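Local coordinates for protein chemotactic transducer PctC (Pseudomonas aeruginosa, PDB 5LTV) that senses gamma-aminobutanoic acid (GABA) through its ligand-binding domain and probably relays the signal that steers chemotaxis, at residues A[55-67]-A[81-94]. Residues are numbered along the deposited sequence; the frame is centred on the assembly and turned at random.
Sequences GRMHLVEGLASQL and QLEQPVFSRNFASV. With SO4 (sulfate ion), chain J.
The Phe91 ring meets helix 55-67 with its edge: Arg56 O and Leu59 CB lie near the ring plane, Phe91 CZ standing 3.5 Å from Arg56 O, while Val60 CG2 approaches obliquely. Phe87 likewise presents its edge, to Leu59 O and to Gln66 NE2, and Val86 CG1 of its own segment sits over the centre of one face. These rings pack the short, weakly bonded helix of about residues 85-90 against the long N-terminal helix of a double-Cache domain, whose two five-stranded antiparallel sheets share the 2-1-5-4-3 strand order; the axes of segment 55-67 and helix 85-90 run roughly antiparallel (148°), 11.5 Å apart at closest approach. Leu63, its CG anti to the backbone N (chi1 171°), spreads its two methyl branches beside Phe87: Leu63 CD1 touches Leu82 CD2 at 3.6 Å and Leu63 CD2 reaches Val94 CB at 4.0 Å. Next to Val94, Ser93 touches the bound GABA and hydrogen-bonds through OG to Asp168, which places the packing just behind the pocket. At the far end, Gln81 NE2 donates to Gln66 OE1 (3.0 Å), in the carbonyl plane on a lone pair. Arg56 has Asn90 OD1 over one guanidinium face, the guanidinium and Asn90 amide planes being nearly perpendicular. A sulfate ion, probably from crystallisation, accepts from NH1 and NH2, whereas Arg56 NE donates to Asn90 O over 3.1 Å, that oxygen lying 12° out of the guanidinium plane.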
# COMPACT_ATOMS: atom_id res chain seq x y z
N GLY A 55 -9.40 -4.44 3.89
CA GLY A 55 -9.16 -5.47 4.89
C GLY A 55 -7.77 -5.34 5.50
O GLY A 55 -7.61 -5.41 6.73
N ARG A 56 -6.76 -5.10 4.65
CA ARG A 56 -5.43 -4.87 5.19
C ARG A 56 -5.38 -3.61 6.05
O ARG A 56 -4.78 -3.60 7.13
CB ARG A 56 -4.42 -4.82 4.03
CG ARG A 56 -3.68 -6.14 3.86
CD ARG A 56 -4.67 -7.31 3.60
NE ARG A 56 -3.96 -8.55 3.29
CZ ARG A 56 -4.51 -9.61 2.73
NH1 ARG A 56 -5.79 -9.62 2.36
NH2 ARG A 56 -3.74 -10.67 2.49
N MET A 57 -6.04 -2.54 5.61
CA MET A 57 -6.12 -1.33 6.43
C MET A 57 -6.68 -1.63 7.82
O MET A 57 -6.13 -1.19 8.83
CB MET A 57 -6.98 -0.27 5.72
CG MET A 57 -6.29 0.28 4.47
SD MET A 57 -7.18 1.52 3.49
CE MET A 57 -8.83 1.42 4.14
N HIS A 58 -7.78 -2.38 7.87
CA HIS A 58 -8.42 -2.67 9.14
C HIS A 58 -7.47 -3.39 10.07
O HIS A 58 -7.44 -3.12 11.28
CB HIS A 58 -9.69 -3.51 8.91
CG HIS A 58 -10.73 -2.81 8.08
ND1 HIS A 58 -11.72 -3.48 7.41
CD2 HIS A 58 -10.92 -1.49 7.84
CE1 HIS A 58 -12.48 -2.60 6.77
NE2 HIS A 58 -12.01 -1.39 7.01
N LEU A 59 -6.68 -4.32 9.53
CA LEU A 59 -5.75 -5.07 10.36
C LEU A 59 -4.70 -4.15 10.94
O LEU A 59 -4.31 -4.29 12.11
CB LEU A 59 -5.10 -6.22 9.56
CG LEU A 59 -6.06 -7.41 9.31
CD1 LEU A 59 -5.50 -8.38 8.25
CD2 LEU A 59 -6.40 -8.14 10.63
N VAL A 60 -4.25 -3.17 10.14
CA VAL A 60 -3.23 -2.22 10.61
C VAL A 60 -3.83 -1.28 11.65
O VAL A 60 -3.23 -1.01 12.71
CB VAL A 60 -2.62 -1.47 9.40
CG1 VAL A 60 -1.71 -0.36 9.84
CG2 VAL A 60 -1.83 -2.48 8.54
N GLU A 61 -5.07 -0.84 11.40
CA GLU A 61 -5.79 -0.10 12.42
C GLU A 61 -5.91 -0.90 13.70
O GLU A 61 -5.77 -0.35 14.81
CB GLU A 61 -7.19 0.28 11.91
CG GLU A 61 -7.21 1.52 11.09
CD GLU A 61 -8.28 1.54 9.99
OE1 GLU A 61 -8.20 2.42 9.10
OE2 GLU A 61 -9.21 0.70 10.00
N GLY A 62 -6.19 -2.20 13.59
CA GLY A 62 -6.37 -2.98 14.82
C GLY A 62 -5.07 -3.23 15.54
O GLY A 62 -5.04 -3.40 16.77
N LEU A 63 -3.95 -3.25 14.78
CA LEU A 63 -2.63 -3.41 15.38
C LEU A 63 -2.31 -2.19 16.23
O LEU A 63 -1.82 -2.31 17.36
CB LEU A 63 -1.56 -3.60 14.30
CG LEU A 63 -0.08 -3.58 14.75
CD1 LEU A 63 0.17 -4.52 15.92
CD2 LEU A 63 0.87 -4.01 13.61
N ALA A 64 -2.59 -1.00 15.70
CA ALA A 64 -2.40 0.22 16.47
C ALA A 64 -3.26 0.24 17.73
O ALA A 64 -2.77 0.58 18.81
CB ALA A 64 -2.72 1.44 15.60
N SER A 65 -4.56 -0.09 17.61
CA SER A 65 -5.38 -0.10 18.83
C SER A 65 -4.91 -1.16 19.82
O SER A 65 -4.86 -0.89 21.02
CB SER A 65 -6.86 -0.29 18.49
OG SER A 65 -7.09 -1.46 17.74
N GLN A 66 -4.54 -2.36 19.35
CA GLN A 66 -3.97 -3.35 20.27
C GLN A 66 -2.77 -2.81 21.03
O GLN A 66 -2.63 -3.09 22.23
CB GLN A 66 -3.50 -4.56 19.50
CG GLN A 66 -4.42 -5.61 19.25
CD GLN A 66 -3.74 -6.57 18.37
OE1 GLN A 66 -2.94 -7.36 18.84
NE2 GLN A 66 -4.07 -6.55 17.09
N LEU A 67 -1.86 -2.11 20.33
CA LEU A 67 -0.64 -1.62 20.98
C LEU A 67 -0.95 -0.48 21.95
O LEU A 67 -0.35 -0.41 23.03
CB LEU A 67 0.38 -1.17 19.95
CG LEU A 67 0.96 -2.25 19.05
CD1 LEU A 67 1.69 -1.65 17.85
CD2 LEU A 67 1.89 -3.07 19.84
N GLN A 81 2.63 -9.13 20.88
CA GLN A 81 1.51 -8.67 20.05
C GLN A 81 1.80 -8.81 18.54
O GLN A 81 0.94 -9.26 17.78
CB GLN A 81 1.18 -7.22 20.43
CG GLN A 81 -0.27 -6.90 20.64
CD GLN A 81 -0.91 -7.66 21.81
OE1 GLN A 81 -0.26 -8.00 22.81
NE2 GLN A 81 -2.22 -7.95 21.67
N LEU A 82 3.03 -8.49 18.10
CA LEU A 82 3.37 -8.56 16.67
C LEU A 82 3.52 -10.00 16.18
O LEU A 82 3.39 -10.24 14.97
CB LEU A 82 4.65 -7.76 16.37
CG LEU A 82 4.45 -6.24 16.53
CD1 LEU A 82 5.73 -5.41 16.39
CD2 LEU A 82 3.48 -5.78 15.52
N GLU A 83 3.74 -10.95 17.08
CA GLU A 83 3.97 -12.32 16.67
C GLU A 83 2.69 -13.09 16.34
O GLU A 83 2.78 -14.27 15.98
CB GLU A 83 4.78 -13.05 17.75
CG GLU A 83 6.20 -12.60 17.62
CD GLU A 83 7.16 -13.29 18.52
OE1 GLU A 83 6.72 -14.13 19.32
OE2 GLU A 83 8.38 -12.99 18.43
N GLN A 84 1.52 -12.46 16.44
CA GLN A 84 0.27 -13.16 16.09
C GLN A 84 0.28 -13.67 14.65
O GLN A 84 0.64 -12.91 13.72
CB GLN A 84 -0.93 -12.25 16.33
CG GLN A 84 -1.19 -11.99 17.79
CD GLN A 84 -2.23 -10.93 17.97
OE1 GLN A 84 -1.91 -9.75 18.27
NE2 GLN A 84 -3.50 -11.33 17.79
N PRO A 85 -0.12 -14.92 14.40
CA PRO A 85 -0.01 -15.46 13.04
C PRO A 85 -0.89 -14.75 12.02
O PRO A 85 -0.59 -14.80 10.82
CB PRO A 85 -0.42 -16.94 13.20
CG PRO A 85 -0.20 -17.26 14.68
CD PRO A 85 -0.32 -15.95 15.44
N VAL A 86 -1.97 -14.08 12.45
CA VAL A 86 -2.81 -13.38 11.47
C VAL A 86 -2.00 -12.33 10.71
O VAL A 86 -2.25 -12.08 9.53
CB VAL A 86 -4.06 -12.77 12.16
CG1 VAL A 86 -3.67 -11.69 13.20
CG2 VAL A 86 -5.05 -12.22 11.14
N PHE A 87 -1.00 -11.72 11.37
CA PHE A 87 -0.16 -10.72 10.72
C PHE A 87 0.77 -11.34 9.68
O PHE A 87 0.90 -10.82 8.57
CB PHE A 87 0.65 -9.95 11.79
CG PHE A 87 -0.24 -9.12 12.70
CD1 PHE A 87 -1.26 -8.32 12.15
CD2 PHE A 87 -0.12 -9.18 14.11
CE1 PHE A 87 -2.12 -7.58 12.98
CE2 PHE A 87 -0.96 -8.44 14.92
CZ PHE A 87 -1.97 -7.64 14.35
N SER A 88 1.39 -12.47 9.99
CA SER A 88 2.30 -13.07 9.01
C SER A 88 1.53 -13.72 7.87
O SER A 88 2.02 -13.77 6.75
CB SER A 88 3.26 -14.05 9.67
OG SER A 88 2.59 -15.10 10.34
N ARG A 89 0.30 -14.17 8.11
CA ARG A 89 -0.52 -14.70 7.04
C ARG A 89 -0.96 -13.61 6.05
O ARG A 89 -1.23 -13.91 4.89
CB ARG A 89 -1.76 -15.40 7.62
CG ARG A 89 -1.42 -16.78 8.24
CD ARG A 89 -2.70 -17.61 8.44
NE ARG A 89 -3.67 -16.91 9.28
CZ ARG A 89 -3.86 -17.18 10.56
NH1 ARG A 89 -3.18 -18.15 11.11
NH2 ARG A 89 -4.76 -16.53 11.27
N ASN A 90 -1.08 -12.35 6.49
CA ASN A 90 -1.72 -11.39 5.62
C ASN A 90 -0.83 -10.24 5.22
O ASN A 90 -1.24 -9.44 4.37
CB ASN A 90 -3.01 -10.85 6.26
CG ASN A 90 -4.08 -11.92 6.39
OD1 ASN A 90 -4.59 -12.44 5.38
ND2 ASN A 90 -4.39 -12.30 7.64
N PHE A 91 0.36 -10.12 5.80
CA PHE A 91 1.34 -9.11 5.40
C PHE A 91 2.65 -9.80 5.07
O PHE A 91 2.88 -10.95 5.47
CB PHE A 91 1.56 -8.05 6.51
CG PHE A 91 0.31 -7.20 6.79
CD1 PHE A 91 0.04 -6.06 6.04
CD2 PHE A 91 -0.60 -7.59 7.76
CE1 PHE A 91 -1.15 -5.32 6.27
CE2 PHE A 91 -1.77 -6.85 7.99
CZ PHE A 91 -2.04 -5.72 7.24
N ALA A 92 3.48 -9.11 4.28
CA ALA A 92 4.87 -9.49 4.20
C ALA A 92 5.52 -9.31 5.57
O ALA A 92 6.26 -10.17 6.04
CB ALA A 92 5.59 -8.66 3.14
N SER A 93 5.22 -8.21 6.24
CA SER A 93 5.65 -8.03 7.61
C SER A 93 4.85 -6.89 8.22
O SER A 93 4.29 -6.04 7.50
CB SER A 93 7.14 -7.75 7.73
OG SER A 93 7.45 -6.58 6.97
N VAL A 94 4.81 -6.90 9.55
CA VAL A 94 4.25 -5.84 10.37
C VAL A 94 5.35 -5.38 11.31
O VAL A 94 6.30 -6.13 11.60
CB VAL A 94 2.99 -6.29 11.16
CG1 VAL A 94 1.87 -6.62 10.22
CG2 VAL A 94 3.31 -7.51 12.06
S SO4 J . -5.37 -13.19 0.64
O1 SO4 J . -4.98 -12.68 -0.69
O2 SO4 J . -6.11 -14.45 0.53
O3 SO4 J . -6.27 -12.23 1.30
O4 SO4 J . -4.20 -13.43 1.48